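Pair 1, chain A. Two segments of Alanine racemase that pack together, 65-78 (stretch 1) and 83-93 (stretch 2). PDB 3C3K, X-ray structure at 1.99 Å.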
# COMPACT_ATOMS: atom_id res chain seq x y z
N VAL A 65 -1.99 -12.19 22.05
CA VAL A 65 -1.57 -10.80 21.98
C VAL A 65 -1.96 -10.14 23.28
O VAL A 65 -2.95 -10.57 23.93
CB VAL A 65 -2.25 -10.03 20.81
CG1 VAL A 65 -1.95 -10.68 19.44
CG2 VAL A 65 -3.76 -9.95 21.04
N ASP A 66 -1.17 -9.10 23.62
CA ASP A 66 -1.30 -8.33 24.83
C ASP A 66 -2.17 -7.06 24.73
O ASP A 66 -2.40 -6.38 25.74
CB ASP A 66 0.10 -7.92 25.29
CG ASP A 66 0.90 -9.08 25.91
OD1 ASP A 66 0.47 -10.26 25.81
OD2 ASP A 66 1.97 -8.79 26.51
N GLY A 67 -2.71 -6.75 23.55
CA GLY A 67 -3.45 -5.49 23.39
C GLY A 67 -3.80 -5.27 21.93
O GLY A 67 -3.24 -5.94 21.06
N VAL A 68 -4.78 -4.41 21.66
CA VAL A 68 -5.25 -4.15 20.30
C VAL A 68 -5.24 -2.62 19.95
O VAL A 68 -5.64 -1.79 20.74
CB VAL A 68 -6.62 -4.89 20.06
CG1 VAL A 68 -7.53 -4.66 21.16
CG2 VAL A 68 -7.31 -4.48 18.71
N ILE A 69 -4.68 -2.29 18.77
CA ILE A 69 -4.84 -0.95 18.15
C ILE A 69 -5.73 -1.14 16.98
O ILE A 69 -5.53 -2.05 16.20
CB ILE A 69 -3.50 -0.37 17.71
CG1 ILE A 69 -2.63 -0.23 18.95
CG2 ILE A 69 -3.68 1.03 17.01
CD1 ILE A 69 -1.13 0.08 18.61
N THR A 70 -6.82 -0.39 16.94
CA THR A 70 -7.80 -0.48 15.86
C THR A 70 -7.84 0.83 15.02
O THR A 70 -7.74 1.92 15.56
CB THR A 70 -9.23 -0.87 16.38
OG1 THR A 70 -10.06 -1.12 15.22
CG2 THR A 70 -9.85 0.22 17.32
N MET A 71 -7.94 0.68 13.70
CA MET A 71 -8.12 1.76 12.82
C MET A 71 -9.56 1.61 12.20
O MET A 71 -9.93 2.37 11.32
CB MET A 71 -7.05 1.77 11.71
CG MET A 71 -5.52 1.57 12.16
SD MET A 71 -4.43 1.54 10.63
CE MET A 71 -4.61 3.19 10.28
N ASP A 72 -10.40 0.72 12.76
CA ASP A 72 -11.78 0.60 12.23
C ASP A 72 -12.74 1.73 12.55
O ASP A 72 -12.47 2.58 13.43
CB ASP A 72 -12.40 -0.70 12.73
CG ASP A 72 -11.91 -1.93 11.97
OD1 ASP A 72 -11.25 -1.75 10.96
OD2 ASP A 72 -12.32 -3.06 12.34
N ALA A 73 -13.90 1.71 11.86
CA ALA A 73 -14.94 2.71 12.10
C ALA A 73 -15.27 2.78 13.59
O ALA A 73 -15.37 1.73 14.30
CB ALA A 73 -16.23 2.39 11.27
N LEU A 74 -15.43 4.02 14.07
CA LEU A 74 -15.72 4.35 15.47
C LEU A 74 -16.90 3.60 15.99
O LEU A 74 -16.89 3.17 17.12
CB LEU A 74 -16.03 5.86 15.58
CG LEU A 74 -16.21 6.48 16.95
CD1 LEU A 74 -14.88 6.45 17.63
CD2 LEU A 74 -16.70 7.89 16.75
N SER A 75 -17.91 3.36 15.14
CA SER A 75 -19.12 2.70 15.59
C SER A 75 -18.99 1.17 15.91
O SER A 75 -19.95 0.50 16.43
CB SER A 75 -20.15 2.85 14.50
OG SER A 75 -19.74 2.14 13.36
N GLU A 76 -17.82 0.64 15.60
CA GLU A 76 -17.50 -0.75 15.91
C GLU A 76 -17.11 -0.87 17.37
O GLU A 76 -17.18 -1.95 17.91
CB GLU A 76 -16.34 -1.23 15.03
CG GLU A 76 -16.24 -2.77 14.95
CD GLU A 76 -15.16 -3.27 14.01
OE1 GLU A 76 -13.96 -2.85 14.19
OE2 GLU A 76 -15.51 -4.12 13.16
N LEU A 77 -16.62 0.20 17.99
CA LEU A 77 -16.13 0.13 19.36
C LEU A 77 -17.17 -0.46 20.31
O LEU A 77 -16.86 -1.43 20.99
CB LEU A 77 -15.60 1.48 19.83
CG LEU A 77 -14.10 1.79 19.88
CD1 LEU A 77 -13.33 1.08 18.90
CD2 LEU A 77 -13.83 3.31 19.86
N PRO A 78 -18.41 0.09 20.35
CA PRO A 78 -19.41 -0.47 21.28
C PRO A 78 -19.77 -1.93 20.99
O PRO A 78 -20.08 -2.67 21.91
CB PRO A 78 -20.62 0.50 21.16
CG PRO A 78 -20.46 1.12 19.85
CD PRO A 78 -18.96 1.26 19.61
N ILE A 83 -15.89 -7.94 24.24
CA ILE A 83 -14.77 -8.85 24.02
C ILE A 83 -13.51 -8.25 24.64
O ILE A 83 -12.74 -8.96 25.26
CB ILE A 83 -14.53 -9.17 22.50
CG1 ILE A 83 -15.69 -10.00 21.91
CG2 ILE A 83 -13.21 -9.90 22.31
CD1 ILE A 83 -15.74 -9.94 20.41
N ILE A 84 -13.30 -6.96 24.45
CA ILE A 84 -12.03 -6.35 24.86
C ILE A 84 -11.97 -5.97 26.35
O ILE A 84 -10.91 -6.05 26.95
CB ILE A 84 -11.73 -5.12 23.96
CG1 ILE A 84 -11.81 -5.57 22.48
CG2 ILE A 84 -10.36 -4.50 24.32
CD1 ILE A 84 -11.45 -4.56 21.40
N GLY A 85 -13.09 -5.55 26.95
CA GLY A 85 -13.11 -5.30 28.40
C GLY A 85 -12.01 -4.33 28.77
O GLY A 85 -11.84 -3.28 28.15
N ALA A 86 -11.21 -4.72 29.76
CA ALA A 86 -10.11 -3.93 30.26
C ALA A 86 -8.80 -4.17 29.50
O ALA A 86 -7.76 -3.56 29.86
CB ALA A 86 -9.91 -4.28 31.70
N PHE A 87 -8.79 -5.07 28.50
CA PHE A 87 -7.55 -5.29 27.75
C PHE A 87 -7.03 -3.97 27.17
O PHE A 87 -7.83 -3.10 26.82
CB PHE A 87 -7.71 -6.37 26.67
CG PHE A 87 -7.80 -7.80 27.20
CD1 PHE A 87 -6.64 -8.49 27.57
CD2 PHE A 87 -9.04 -8.47 27.28
CE1 PHE A 87 -6.69 -9.82 28.03
CE2 PHE A 87 -9.12 -9.80 27.71
CZ PHE A 87 -7.94 -10.49 28.10
N PRO A 88 -5.69 -3.80 27.09
CA PRO A 88 -5.18 -2.58 26.44
C PRO A 88 -5.79 -2.36 25.04
O PRO A 88 -5.83 -3.30 24.24
CB PRO A 88 -3.70 -2.83 26.31
CG PRO A 88 -3.39 -3.75 27.50
CD PRO A 88 -4.59 -4.69 27.51
N TRP A 89 -6.29 -1.14 24.77
CA TRP A 89 -7.08 -0.85 23.55
C TRP A 89 -6.86 0.61 23.21
O TRP A 89 -6.93 1.49 24.08
CB TRP A 89 -8.56 -1.12 23.88
CG TRP A 89 -9.56 -1.14 22.78
CD1 TRP A 89 -9.34 -1.13 21.45
CD2 TRP A 89 -10.98 -1.29 22.96
NE1 TRP A 89 -10.53 -1.23 20.77
CE2 TRP A 89 -11.56 -1.32 21.68
CE3 TRP A 89 -11.82 -1.39 24.08
CZ2 TRP A 89 -12.96 -1.46 21.47
CZ3 TRP A 89 -13.25 -1.51 23.88
CH2 TRP A 89 -13.78 -1.57 22.59
N VAL A 90 -6.59 0.88 21.93
CA VAL A 90 -6.36 2.24 21.45
C VAL A 90 -6.98 2.35 20.09
O VAL A 90 -6.85 1.44 19.31
CB VAL A 90 -4.88 2.60 21.29
CG1 VAL A 90 -4.72 3.96 20.68
CG2 VAL A 90 -4.14 2.61 22.64
N GLN A 91 -7.63 3.48 19.81
CA GLN A 91 -8.22 3.72 18.52
C GLN A 91 -7.40 4.74 17.77
O GLN A 91 -6.99 5.77 18.33
CB GLN A 91 -9.68 4.16 18.66
CG GLN A 91 -10.20 4.94 17.38
CD GLN A 91 -10.95 3.97 16.47
OE1 GLN A 91 -11.74 3.17 16.96
NE2 GLN A 91 -10.69 4.02 15.16
N CYS A 92 -7.10 4.45 16.52
CA CYS A 92 -6.39 5.40 15.62
C CYS A 92 -7.31 6.01 14.60
O CYS A 92 -8.15 5.33 14.01
CB CYS A 92 -5.33 4.69 14.79
SG CYS A 92 -3.89 4.14 15.64
N ALA A 93 -7.11 7.31 14.34
CA ALA A 93 -7.70 7.97 13.19
C ALA A 93 -9.18 8.18 13.26
O ALA A 93 -9.73 8.68 12.34
CB ALA A 93 -7.35 7.25 11.87

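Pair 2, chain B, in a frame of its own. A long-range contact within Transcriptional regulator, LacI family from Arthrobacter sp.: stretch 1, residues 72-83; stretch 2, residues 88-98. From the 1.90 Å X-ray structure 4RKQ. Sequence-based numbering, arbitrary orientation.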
# COMPACT_ATOMS: atom_id res chain seq x y z
N ASP B 72 -14.44 -14.28 15.25
CA ASP B 72 -14.72 -14.20 16.66
C ASP B 72 -14.63 -12.78 17.16
O ASP B 72 -15.01 -12.49 18.30
CB ASP B 72 -13.69 -15.02 17.40
CG ASP B 72 -13.75 -16.48 17.05
OD1 ASP B 72 -14.87 -17.02 16.88
OD2 ASP B 72 -12.67 -17.07 16.86
N ALA B 73 -14.11 -11.89 16.33
CA ALA B 73 -13.84 -10.50 16.74
C ALA B 73 -13.49 -9.72 15.51
O ALA B 73 -13.06 -10.31 14.50
CB ALA B 73 -12.66 -10.43 17.71
N VAL B 74 -13.58 -8.39 15.61
CA VAL B 74 -13.21 -7.53 14.48
C VAL B 74 -12.36 -6.40 14.98
O VAL B 74 -12.63 -5.87 16.03
CB VAL B 74 -14.43 -6.95 13.77
CG1 VAL B 74 -14.03 -5.92 12.70
CG2 VAL B 74 -15.28 -8.06 13.15
N ILE B 75 -11.33 -6.07 14.20
CA ILE B 75 -10.50 -4.88 14.41
C ILE B 75 -10.72 -4.04 13.15
O ILE B 75 -10.57 -4.55 12.02
CB ILE B 75 -9.03 -5.28 14.50
CG1 ILE B 75 -8.79 -5.98 15.82
CG2 ILE B 75 -8.13 -4.02 14.41
CD1 ILE B 75 -7.46 -6.73 15.83
N GLY B 76 -11.10 -2.78 13.29
CA GLY B 76 -11.39 -1.99 12.10
C GLY B 76 -11.43 -0.48 12.22
O GLY B 76 -11.58 0.07 13.31
N TYR B 77 -11.30 0.14 11.06
CA TYR B 77 -11.62 1.53 10.86
C TYR B 77 -12.99 1.52 10.20
O TYR B 77 -13.14 1.10 9.07
CB TYR B 77 -10.60 2.19 9.95
CG TYR B 77 -9.31 2.56 10.61
CD1 TYR B 77 -8.29 1.60 10.85
CD2 TYR B 77 -9.08 3.86 11.00
CE1 TYR B 77 -7.09 1.96 11.44
CE2 TYR B 77 -7.90 4.21 11.60
CZ TYR B 77 -6.91 3.29 11.80
OH TYR B 77 -5.77 3.70 12.42
N LEU B 78 -14.02 1.95 10.93
CA LEU B 78 -15.39 1.72 10.45
C LEU B 78 -16.12 2.95 9.92
O LEU B 78 -17.29 2.85 9.51
CB LEU B 78 -16.22 1.09 11.56
CG LEU B 78 -15.74 -0.30 12.03
CD1 LEU B 78 -16.83 -0.83 12.88
CD2 LEU B 78 -15.45 -1.25 10.87
N GLY B 79 -15.45 4.10 9.92
CA GLY B 79 -16.04 5.33 9.34
C GLY B 79 -17.29 5.82 10.02
O GLY B 79 -18.17 6.37 9.37
N GLY B 80 -17.41 5.59 11.33
CA GLY B 80 -18.51 6.11 12.14
C GLY B 80 -19.56 5.09 12.53
O GLY B 80 -20.51 5.45 13.19
N TYR B 81 -19.38 3.81 12.18
CA TYR B 81 -20.38 2.78 12.46
C TYR B 81 -20.06 1.88 13.65
O TYR B 81 -20.65 0.80 13.78
CB TYR B 81 -20.63 1.92 11.20
CG TYR B 81 -21.41 2.63 10.14
CD1 TYR B 81 -22.79 2.73 10.22
CD2 TYR B 81 -20.77 3.24 9.08
CE1 TYR B 81 -23.52 3.39 9.24
CE2 TYR B 81 -21.48 3.93 8.09
CZ TYR B 81 -22.86 3.99 8.19
OH TYR B 81 -23.59 4.64 7.25
N ALA B 82 -19.15 2.32 14.52
CA ALA B 82 -18.72 1.52 15.69
C ALA B 82 -19.86 0.98 16.52
O ALA B 82 -19.88 -0.21 16.86
CB ALA B 82 -17.81 2.36 16.58
N ASP B 83 -20.77 1.84 16.91
CA ASP B 83 -21.84 1.44 17.80
C ASP B 83 -22.77 0.40 17.18
O ASP B 83 -23.10 -0.65 17.80
CB ASP B 83 -22.62 2.68 18.27
CG ASP B 83 -23.47 2.38 19.50
OD1 ASP B 83 -22.91 2.01 20.58
OD2 ASP B 83 -24.69 2.49 19.37
N VAL B 88 -24.34 -5.54 15.98
CA VAL B 88 -24.38 -6.68 15.07
C VAL B 88 -23.54 -7.79 15.67
O VAL B 88 -23.96 -8.96 15.75
CB VAL B 88 -23.84 -6.26 13.68
CG1 VAL B 88 -23.46 -7.45 12.82
CG2 VAL B 88 -24.85 -5.38 12.94
N LEU B 89 -22.35 -7.43 16.13
CA LEU B 89 -21.45 -8.46 16.65
C LEU B 89 -21.89 -9.11 17.95
O LEU B 89 -21.39 -10.20 18.27
CB LEU B 89 -20.02 -7.90 16.82
CG LEU B 89 -19.24 -7.82 15.49
CD1 LEU B 89 -18.09 -6.81 15.61
CD2 LEU B 89 -18.68 -9.15 15.00
N GLY B 90 -22.79 -8.47 18.71
CA GLY B 90 -23.24 -9.05 19.98
C GLY B 90 -22.09 -8.99 20.98
O GLY B 90 -21.53 -7.95 21.18
N ARG B 91 -21.71 -10.12 21.54
CA ARG B 91 -20.59 -10.21 22.51
C ARG B 91 -19.23 -10.49 21.85
O ARG B 91 -18.18 -10.57 22.52
CB ARG B 91 -20.90 -11.31 23.55
CG ARG B 91 -22.01 -10.88 24.49
CD ARG B 91 -22.52 -12.03 25.31
NE ARG B 91 -21.43 -12.68 26.06
CZ ARG B 91 -21.05 -12.36 27.29
NH1 ARG B 91 -21.65 -11.39 27.95
NH2 ARG B 91 -20.08 -13.06 27.88
N ARG B 92 -19.25 -10.70 20.52
CA ARG B 92 -18.00 -10.82 19.77
C ARG B 92 -17.37 -9.40 19.72
O ARG B 92 -17.99 -8.45 19.29
CB ARG B 92 -18.25 -11.38 18.35
CG ARG B 92 -18.95 -12.74 18.32
CD ARG B 92 -19.44 -13.13 16.94
NE ARG B 92 -20.63 -12.36 16.59
CZ ARG B 92 -21.48 -12.68 15.64
NH1 ARG B 92 -21.27 -13.74 14.86
NH2 ARG B 92 -22.52 -11.88 15.41
N PRO B 93 -16.16 -9.25 20.25
CA PRO B 93 -15.63 -7.91 20.48
C PRO B 93 -15.22 -7.18 19.20
O PRO B 93 -14.65 -7.80 18.28
CB PRO B 93 -14.38 -8.16 21.38
CG PRO B 93 -14.10 -9.61 21.31
CD PRO B 93 -15.34 -10.32 20.87
N LEU B 94 -15.65 -5.93 19.12
CA LEU B 94 -15.15 -5.00 18.15
C LEU B 94 -14.12 -4.08 18.80
O LEU B 94 -14.38 -3.50 19.85
CB LEU B 94 -16.29 -4.16 17.61
CG LEU B 94 -15.94 -3.03 16.66
CD1 LEU B 94 -15.34 -3.56 15.36
CD2 LEU B 94 -17.22 -2.24 16.38
N ILE B 95 -12.96 -3.98 18.13
CA ILE B 95 -11.99 -2.95 18.42
C ILE B 95 -11.98 -1.98 17.24
O ILE B 95 -11.55 -2.34 16.15
CB ILE B 95 -10.59 -3.54 18.61
CG1 ILE B 95 -10.64 -4.51 19.81
CG2 ILE B 95 -9.58 -2.42 18.86
CD1 ILE B 95 -9.42 -5.31 19.98
N VAL B 96 -12.43 -0.77 17.47
CA VAL B 96 -12.33 0.33 16.47
C VAL B 96 -11.21 1.30 16.71
O VAL B 96 -10.80 1.54 17.84
CB VAL B 96 -13.64 1.16 16.40
CG1 VAL B 96 -14.78 0.34 15.85
CG2 VAL B 96 -14.02 1.73 17.77
N LEU B 97 -10.71 1.89 15.63
CA LEU B 97 -9.71 2.90 15.74
C LEU B 97 -10.18 4.22 15.19
O LEU B 97 -10.94 4.27 14.21
CB LEU B 97 -8.48 2.51 14.93
CG LEU B 97 -7.75 1.31 15.50
CD1 LEU B 97 -8.29 -0.02 14.98
CD2 LEU B 97 -6.27 1.47 15.19
N ASP B 98 -9.73 5.28 15.84
CA ASP B 98 -9.83 6.64 15.30
C ASP B 98 -11.26 7.16 15.14
O ASP B 98 -11.51 8.00 14.29
CB ASP B 98 -9.03 6.74 13.99
CG ASP B 98 -8.59 8.17 13.68
OD1 ASP B 98 -8.30 8.91 14.63
OD2 ASP B 98 -8.61 8.58 12.50
O HOH W 1 -12.62 5.00 11.32

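Pair 1 and pair 2 share one design: two neighbouring parallel strands, the second entered from the end of a helix through a type II' turn. Fourteen central residues superpose with an RMSD of 0.8 Å, and the buried areas, 731 and 733 Å², are nearly equal. Four backbone hydrogen bonds recur in the same register. In pair 1, Val A68 N donates to Pro A88 O (3.0 Å), Val A90 N to Val A68 O (3.1 Å), Thr A70 N to Val A90 O (3.0 Å) and Cys A92 N to Thr A70 O (2.8 Å). In pair 2 the ladder runs from Val B74 N to Pro B93 O (2.9 Å) through to Leu B97 N and Gly B76 O (3.1 Å).

The turn keeps Gly A85 and Gly B90 at matching places, where positive phi favours glycine. Just before each glycine, Ile A84 and Leu B89, the first residues of the turns, point toward the first stretch. Each offers a methyl to the matched valine: Val A68 CG1 lies 3.9 Å from Ile A84 CD1, and Val B74 CG2 lies 3.9 Å from Leu B89 CD1. Pro A88 and Pro B93 have no amide hydrogen to extend the ladder back to Asp A66 O or Asp B72 O, and their CD atoms rest against those oxygens at 3.3 and 3.4 Å, while their carbonyls accept the first bond.

On the face carrying Ile A69 and Val A90, matched by Ile B75 and Ile B95, branched residues suit the extended backbone. Further along, Ile A69 CG2 meets Cys A92 SG at 3.4 Å, whereas Ile B75 CG2 meets the longer Leu B97 at CD1, 4.0 Å away. Met A71 packs its CG 4.1 Å from Cys A92 CB; its counterpart Tyr B77 instead lays a ring face against Leu B97 CB, 3.8 Å from the ring centroid.

The other face differs most. In pair 1, the broad indole of Trp A89 takes Thr A70 CG2 at its edge, 3.8 Å from NE1, and reaches Leu A77, whose CD1 is 3.6 Å from CZ2. Gln A91 combines polar and packing roles: its NE2 donates to Asp A72 O (2.9 Å), while its OE1 lies 3.3 Å from Leu A77 CD1. Pair 2 has the smaller Leu B94 and Val B96 at these positions, and Gly B76 in place of the threonine. Leu B78 fills in, its CD1 3.8 Å from both Leu B94 CD2 and Val B96 CG1. A CB on Gly B76 would sit 3.0 Å from Leu B78 CD2, so glycine makes room for this leucine. Ala B82 completes the apolar cluster, its CB 3.7 Å from Val B96 CG1.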